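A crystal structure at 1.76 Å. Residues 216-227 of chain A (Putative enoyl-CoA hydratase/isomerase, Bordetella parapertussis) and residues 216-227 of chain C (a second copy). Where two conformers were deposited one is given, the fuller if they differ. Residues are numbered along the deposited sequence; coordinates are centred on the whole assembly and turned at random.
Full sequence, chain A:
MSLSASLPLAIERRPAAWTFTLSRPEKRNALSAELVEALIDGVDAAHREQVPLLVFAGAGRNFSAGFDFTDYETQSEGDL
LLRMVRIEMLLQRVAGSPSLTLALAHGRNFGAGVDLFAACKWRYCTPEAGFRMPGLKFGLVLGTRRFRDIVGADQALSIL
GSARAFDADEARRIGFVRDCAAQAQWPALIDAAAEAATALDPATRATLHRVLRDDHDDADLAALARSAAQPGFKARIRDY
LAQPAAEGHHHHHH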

ATOM      1  N   HIS A 216       3.729  -5.857   9.039  1.00 16.05           N
ATOM      2  CA  HIS A 216       3.339  -4.518   9.533  1.00 20.46           C
ATOM      3  C   HIS A 216       4.211  -4.082  10.716  1.00 17.46           C
ATOM      4  O   HIS A 216       3.714  -3.485  11.687  1.00 17.04           O
ATOM      5  CB  HIS A 216       1.854  -4.466   9.888  1.00 20.04           C
ATOM      6  CG  HIS A 216       1.321  -5.759  10.405  1.00 22.82           C
ATOM      7  ND1 HIS A 216       1.559  -6.200  11.688  1.00 22.38           N
ATOM      8  CD2 HIS A 216       0.592  -6.731   9.801  1.00 22.84           C
ATOM      9  CE1 HIS A 216       0.991  -7.382  11.857  1.00 23.12           C
ATOM     10  NE2 HIS A 216       0.400  -7.728  10.728  1.00 23.31           N
ATOM     11  N   ASP A 217       5.509  -4.370  10.615  1.00 14.77           N
ATOM     12  CA  ASP A 217       6.469  -4.114  11.699  1.00 16.28           C
ATOM     13  C   ASP A 217       6.496  -2.645  12.134  1.00 17.36           C
ATOM     14  O   ASP A 217       6.447  -2.349  13.321  1.00 17.46           O
ATOM     15  CB  ASP A 217       7.876  -4.543  11.269  1.00 13.68           C
ATOM     16  CG  ASP A 217       8.059  -6.057  11.316  1.00 19.20           C
ATOM     17  OD1 ASP A 217       7.221  -6.749  11.929  1.00 20.94           O
ATOM     18  OD2 ASP A 217       9.036  -6.555  10.738  1.00 23.74           O
ATOM     19  N   ASP A 218       6.573  -1.747  11.159  1.00 14.75           N
ATOM     20  CA  ASP A 218       6.646  -0.302  11.461  1.00 18.99           C
ATOM     21  C   ASP A 218       5.378   0.203  12.161  1.00 20.31           C
ATOM     22  O   ASP A 218       5.467   0.925  13.142  1.00 19.06           O
ATOM     23  CB  ASP A 218       6.912   0.514  10.198  1.00 19.71           C
ATOM     24  CG  ASP A 218       8.374   0.480   9.766  1.00 25.34           C
ATOM     25  OD1 ASP A 218       9.214  -0.137  10.453  1.00 21.41           O
ATOM     26  OD2 ASP A 218       8.681   1.085   8.719  1.00 22.57           O
ATOM     27  N   ALA A 219       4.208  -0.202  11.673  1.00 17.73           N
ATOM     28  CA  ALA A 219       2.944   0.182  12.311  1.00 17.72           C
ATOM     29  C   ALA A 219       2.872  -0.378  13.731  1.00 17.94           C
ATOM     30  O   ALA A 219       2.385   0.300  14.646  1.00 16.63           O
ATOM     31  CB  ALA A 219       1.747  -0.291  11.470  1.00 21.80           C
ATOM     32  N   ASP A 220       3.361  -1.607  13.918  1.00 14.02           N
ATOM     33  CA  ASP A 220       3.355  -2.242  15.234  1.00 17.14           C
ATOM     34  C   ASP A 220       4.272  -1.503  16.221  1.00 16.03           C
ATOM     35  O   ASP A 220       3.878  -1.209  17.363  1.00 16.16           O
ATOM     36  CB  ASP A 220       3.772  -3.708  15.107  1.00 17.88           C
ATOM     37  CG  ASP A 220       2.669  -4.578  14.518  1.00 21.13           C
ATOM     38  OD1 ASP A 220       1.511  -4.129  14.468  1.00 17.78           O
ATOM     39  OD2 ASP A 220       2.965  -5.698  14.096  1.00 20.45           O
ATOM     40  N   LEU A 221       5.494  -1.198  15.783  1.00 16.28           N
ATOM     41  CA  LEU A 221       6.417  -0.492  16.657  1.00 16.64           C
ATOM     42  C   LEU A 221       5.917   0.936  16.984  1.00 16.89           C
ATOM     43  O   LEU A 221       6.004   1.370  18.143  1.00 17.01           O
ATOM     44  CB  LEU A 221       7.850  -0.477  16.095  1.00 18.51           C
ATOM     45  CG  LEU A 221       8.882   0.131  17.052  1.00 21.02           C
ATOM     46  CD1 LEU A 221       8.890  -0.576  18.420  1.00 20.41           C
ATOM     47  CD2 LEU A 221      10.253   0.123  16.429  1.00 17.21           C
ATOM     48  N   ALA A 222       5.393   1.643  15.976  1.00 16.21           N
ATOM     49  CA  ALA A 222       4.822   2.982  16.193  1.00 16.80           C
ATOM     50  C   ALA A 222       3.692   2.934  17.222  1.00 17.60           C
ATOM     51  O   ALA A 222       3.693   3.729  18.161  1.00 16.36           O
ATOM     52  CB  ALA A 222       4.328   3.589  14.888  1.00 14.49           C
ATOM     53  N   ALA A 223       2.773   1.971  17.069  1.00 17.88           N
ATOM     54  CA  ALA A 223       1.624   1.851  17.978  1.00 15.95           C
ATOM     55  C   ALA A 223       2.112   1.530  19.388  1.00 18.71           C
ATOM     56  O   ALA A 223       1.612   2.102  20.353  1.00 17.44           O
ATOM     57  CB  ALA A 223       0.598   0.817  17.481  1.00 17.20           C
ATOM     58  N   LEU A 224       3.101   0.646  19.509  1.00 17.03           N
ATOM     59  CA  LEU A 224       3.690   0.350  20.813  0.50 16.88           C
ATOM     60  C   LEU A 224       4.314   1.604  21.454  1.00 16.43           C
ATOM     61  O   LEU A 224       4.001   1.934  22.604  1.00 18.48           O
ATOM     62  CB  LEU A 224       4.682  -0.825  20.688  0.50 14.99           C
ATOM     63  CG  LEU A 224       5.362  -1.457  21.920  0.50 12.35           C
ATOM     64  CD1 LEU A 224       6.696  -0.764  22.224  0.50 24.56           C
ATOM     65  CD2 LEU A 224       4.472  -1.453  23.162  0.50  3.77           C
ATOM     66  N   ALA A 225       5.202   2.267  20.706  1.00 16.94           N
ATOM     67  CA  ALA A 225       5.896   3.474  21.151  1.00 17.03           C
ATOM     68  C   ALA A 225       4.915   4.557  21.604  1.00 20.55           C
ATOM     69  O   ALA A 225       5.071   5.095  22.701  1.00 18.85           O
ATOM     70  CB  ALA A 225       6.849   4.001  20.053  1.00 17.96           C
ATOM     71  N   ARG A 226       3.875   4.827  20.809  1.00 15.62           N
ATOM     72  CA  ARG A 226       2.888   5.859  21.167  1.00 19.46           C
ATOM     73  C   ARG A 226       2.192   5.495  22.470  1.00 23.64           C
ATOM     74  O   ARG A 226       2.063   6.348  23.364  1.00 24.11           O
ATOM     75  CB  ARG A 226       1.850   6.106  20.063  1.00 19.08           C
ATOM     76  CG  ARG A 226       2.406   6.738  18.811  1.00 19.17           C
ATOM     77  CD  ARG A 226       1.346   7.332  17.880  1.00 18.31           C
ATOM     78  NE  ARG A 226       1.965   7.727  16.616  1.00 22.98           N
ATOM     79  CZ  ARG A 226       2.027   6.958  15.540  1.00 21.11           C
ATOM     80  NH1 ARG A 226       1.469   5.745  15.569  1.00 21.63           N
ATOM     81  NH2 ARG A 226       2.642   7.404  14.436  1.00 18.46           N
ATOM     82  N   SER A 227       1.791   4.224  22.588  1.00 20.56           N
ATOM     83  CA  SER A 227       1.023   3.754  23.748  1.00 22.29           C
ATOM     84  C   SER A 227       1.819   3.896  25.040  1.00 21.17           C
ATOM     85  O   SER A 227       1.295   4.391  26.035  1.00 26.00           O
ATOM     86  CB  SER A 227       0.499   2.312  23.563  1.00 19.61           C
ATOM     87  OG  SER A 227       1.494   1.300  23.721  1.00 21.10           O
TER
ATOM     88  N   HIS C 216       3.576   9.097   6.248  1.00 25.20           N
ATOM     89  CA  HIS C 216       4.383   7.937   6.634  1.00 20.84           C
ATOM     90  C   HIS C 216       4.773   8.062   8.107  1.00 20.15           C
ATOM     91  O   HIS C 216       5.905   7.757   8.482  1.00 20.90           O
ATOM     92  CB  HIS C 216       5.609   7.794   5.721  1.00 20.97           C
ATOM     93  CG  HIS C 216       6.181   9.106   5.288  1.00 24.77           C
ATOM     94  ND1 HIS C 216       6.857   9.938   6.154  1.00 22.96           N
ATOM     95  CD2 HIS C 216       6.144   9.750   4.098  1.00 21.83           C
ATOM     96  CE1 HIS C 216       7.213  11.039   5.516  1.00 22.37           C
ATOM     97  NE2 HIS C 216       6.797  10.947   4.265  1.00 21.49           N
ATOM     98  N   ASP C 217       3.813   8.520   8.918  1.00 20.53           N
ATOM     99  CA  ASP C 217       3.996   8.750  10.354  1.00 20.70           C
ATOM    100  C   ASP C 217       4.482   7.490  11.092  1.00 18.26           C
ATOM    101  O   ASP C 217       5.382   7.572  11.917  1.00 16.48           O
ATOM    102  CB  ASP C 217       2.686   9.206  11.001  1.00 21.45           C
ATOM    103  CG  ASP C 217       2.331  10.656  10.674  1.00 24.26           C
ATOM    104  OD1 ASP C 217       3.190  11.401  10.161  1.00 23.55           O
ATOM    105  OD2 ASP C 217       1.181  11.046  10.945  1.00 25.27           O
ATOM    106  N   ASP C 218       3.873   6.335  10.798  1.00 18.52           N
ATOM    107  CA  ASP C 218       4.253   5.089  11.481  1.00 17.65           C
ATOM    108  C   ASP C 218       5.670   4.644  11.129  1.00 16.61           C
ATOM    109  O   ASP C 218       6.422   4.303  12.021  1.00 17.24           O
ATOM    110  CB  ASP C 218       3.249   3.950  11.232  1.00 16.95           C
ATOM    111  CG  ASP C 218       1.966   4.107  12.032  1.00 23.96           C
ATOM    112  OD1 ASP C 218       1.839   5.068  12.812  1.00 18.84           O
ATOM    113  OD2 ASP C 218       1.073   3.237  11.890  1.00 22.40           O
ATOM    114  N   ALA C 219       6.035   4.662   9.842  1.00 15.02           N
ATOM    115  CA  ALA C 219       7.406   4.352   9.431  1.00 19.94           C
ATOM    116  C   ALA C 219       8.394   5.344  10.081  1.00 20.47           C
ATOM    117  O   ALA C 219       9.491   4.957  10.479  1.00 16.60           O
ATOM    118  CB  ALA C 219       7.532   4.390   7.921  1.00 19.33           C
ATOM    119  N   ASP C 220       8.010   6.620  10.169  1.00 17.79           N
ATOM    120  CA  ASP C 220       8.866   7.639  10.787  1.00 17.39           C
ATOM    121  C   ASP C 220       9.073   7.420  12.290  1.00 20.49           C
ATOM    122  O   ASP C 220      10.200   7.481  12.769  1.00 18.05           O
ATOM    123  CB  ASP C 220       8.315   9.045  10.530  1.00 19.87           C
ATOM    124  CG  ASP C 220       8.497   9.479   9.085  1.00 20.07           C
ATOM    125  OD1 ASP C 220       9.265   8.812   8.353  1.00 20.20           O
ATOM    126  OD2 ASP C 220       7.860  10.462   8.672  1.00 22.63           O
ATOM    127  N   LEU C 221       7.994   7.149  13.020  1.00 15.40           N
ATOM    128  CA  LEU C 221       8.120   6.890  14.460  1.00 17.84           C
ATOM    129  C   LEU C 221       8.875   5.571  14.726  1.00 20.26           C
ATOM    130  O   LEU C 221       9.682   5.498  15.652  1.00 18.91           O
ATOM    131  CB  LEU C 221       6.773   6.899  15.189  1.00 18.09           C
ATOM    132  CG  LEU C 221       6.855   6.678  16.711  1.00 19.63           C
ATOM    133  CD1 LEU C 221       7.755   7.705  17.444  1.00 21.48           C
ATOM    134  CD2 LEU C 221       5.478   6.684  17.325  1.00 20.45           C
ATOM    135  N   ALA C 222       8.608   4.543  13.918  1.00 19.12           N
ATOM    136  CA  ALA C 222       9.325   3.270  14.050  1.00 17.41           C
ATOM    137  C   ALA C 222      10.836   3.458  13.830  1.00 17.24           C
ATOM    138  O   ALA C 222      11.636   3.003  14.653  1.00 17.35           O
ATOM    139  CB  ALA C 222       8.746   2.201  13.106  1.00 15.96           C
ATOM    140  N   ALA C 223      11.223   4.141  12.755  1.00 14.95           N
ATOM    141  CA  ALA C 223      12.647   4.409  12.464  1.00 20.67           C
ATOM    142  C   ALA C 223      13.324   5.199  13.593  1.00 22.08           C
ATOM    143  O   ALA C 223      14.469   4.904  13.984  1.00 16.65           O
ATOM    144  CB  ALA C 223      12.809   5.139  11.150  1.00 18.64           C
ATOM    145  N   LEU C 224      12.605   6.191  14.108  1.00 17.65           N
ATOM    146  CA  LEU C 224      13.088   7.002  15.225  0.50 14.72           C
ATOM    147  C   LEU C 224      13.332   6.130  16.455  1.00 17.13           C
ATOM    148  O   LEU C 224      14.418   6.167  17.045  1.00 17.25           O
ATOM    149  CB  LEU C 224      12.107   8.163  15.514  0.50 12.56           C
ATOM    150  CG  LEU C 224      12.376   9.168  16.648  0.50 12.36           C
ATOM    151  CD1 LEU C 224      12.044   8.591  18.046  0.50  5.40           C
ATOM    152  CD2 LEU C 224      13.830   9.685  16.591  0.50 11.50           C
ATOM    153  N   ALA C 225      12.320   5.340  16.832  1.00 14.01           N
ATOM    154  CA  ALA C 225      12.412   4.488  18.020  1.00 18.25           C
ATOM    155  C   ALA C 225      13.542   3.461  17.914  1.00 20.95           C
ATOM    156  O   ALA C 225      14.330   3.323  18.852  1.00 17.20           O
ATOM    157  CB  ALA C 225      11.081   3.808  18.310  1.00 16.31           C
ATOM    158  N   ARG C 226      13.646   2.760  16.784  1.00 18.91           N
ATOM    159  CA  ARG C 226      14.764   1.823  16.584  1.00 22.60           C
ATOM    160  C   ARG C 226      16.123   2.518  16.697  1.00 21.76           C
ATOM    161  O   ARG C 226      17.037   2.003  17.341  1.00 18.45           O
ATOM    162  CB  ARG C 226      14.661   1.086  15.239  1.00 21.70           C
ATOM    163  CG  ARG C 226      13.505   0.096  15.174  1.00 25.05           C
ATOM    164  CD  ARG C 226      13.569  -0.828  13.949  1.00 26.15           C
ATOM    165  NE  ARG C 226      12.281  -1.500  13.746  1.00 19.89           N
ATOM    166  CZ  ARG C 226      11.356  -1.086  12.872  1.00 17.04           C
ATOM    167  NH1 ARG C 226      11.596  -0.001  12.131  1.00 19.67           N
ATOM    168  NH2 ARG C 226      10.197  -1.744  12.745  1.00 19.34           N
ATOM    169  N   SER C 227      16.249   3.696  16.100  1.00 18.75           N
ATOM    170  CA  SER C 227      17.532   4.407  16.140  1.00 17.34           C
ATOM    171  C   SER C 227      17.960   4.780  17.579  1.00 19.61           C
ATOM    172  O   SER C 227      19.121   4.621  17.952  1.00 24.68           O
ATOM    173  CB  SER C 227      17.506   5.620  15.192  1.00 15.37           C
ATOM    174  OG  SER C 227      16.831   6.746  15.748  1.00 19.71           O
TER
HETATM  175  O   HOH W   1      11.271   2.688   8.789  1.00 29.93           O
HETATM  176  O   HOH W   2      -0.338   2.114  14.315  1.00 30.95           O

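This is a near-symmetric crossing of two copies of the same helix, packed tightly through alanine and joined by two reciprocal aspartate-arginine salt bridges. The axes approach to 7.7 Å with 72° between their N-to-C directions, and 616 Å² of surface is buried, both sides summed.

The first rule is smallness at the crossing. A:Ala222 CA and C:Ala222 CA lie 5.0 Å apart, and the neighbouring register pairs are almost as tight: A:Asp218 CA to C:Ala219 CA is 5.1 Å, as is A:Ala219 CA to C:Asp218 CA. At such spacing backbone meets backbone, and even the carbonyls A:Asp218 O and C:Asp218 O come within 3.7 Å. These oxygens are not left without donors, since each accepts an amide of its own helix, with A:Ala222 N to A:Asp218 O and C:Ala222 N to C:Asp218 O both 2.9 Å. The methyl C:Ala222 CB sits 3.5 Å from A:Asp218 O, so the alanine side chain rests directly on the partner's backbone. The strong crossing then lets the chains diverge, and A:Ala225 CA and C:Ala225 CA are already 7.3 Å apart.

Leucine fills the space that opens. A:Leu221 and C:Leu221 both point toward the partner helix with chi1 t and chi2 p; A:Leu221 covers C:Ala222, C:Ala225 and the aliphatic part of C:Arg226, and C:Leu221 covers A:Ala222, A:Ala225 and that of A:Arg226. C:Leu221 CD2 lies 4.1 Å from A:Ala225 CB and 3.4 Å from A:Arg226 CG; in the reciprocal set A:Leu221 CD2 is 4.2 Å from C:Ala225 CB and 3.5 Å from C:Arg226 CG. The same CD2 methyl lies over one face of the opposing guanidinium, so one leucine serves both the apolar packing and the flat surface of the charged group.

The charged pair uses the guanidinium edge instead. A:Asp218 and C:Asp218 point toward the partner, whereas A:Arg226 and C:Arg226 start out sideways, with chi1 m and then chi2 and chi3 both t, and bring their ends back to the contact. A:Arg226 NH1 and NH2 both donate to C:Asp218 OD1, at 2.9 and 3.0 Å; C:Arg226 NH1 and NH2 donate to A:Asp218 OD1 at the same two distances. Each bridge is therefore forked onto a single oxygen rather than paired two-to-two, and the N-H...O angles of 141 to 146° reflect that sharing.

This leaves the other carboxylate oxygen for water. Water 1 donates to A:Asp218 OD2 at 3.0 Å and, weakly, to C:Ala219 O at 3.3 Å; water 2 donates to C:Asp218 OD2 at 3.0 Å and to A:Ala219 O at 3.3 Å. Each aspartate thus reaches the partner helix twice, directly and through solvent.

Outside the contact, the start of each helix is braced internally: A:His216 ND1 donates to A:Asp220 OD2 at 2.8 Å, and C:His216 ND1 to C:Asp220 OD2 at 2.8 Å.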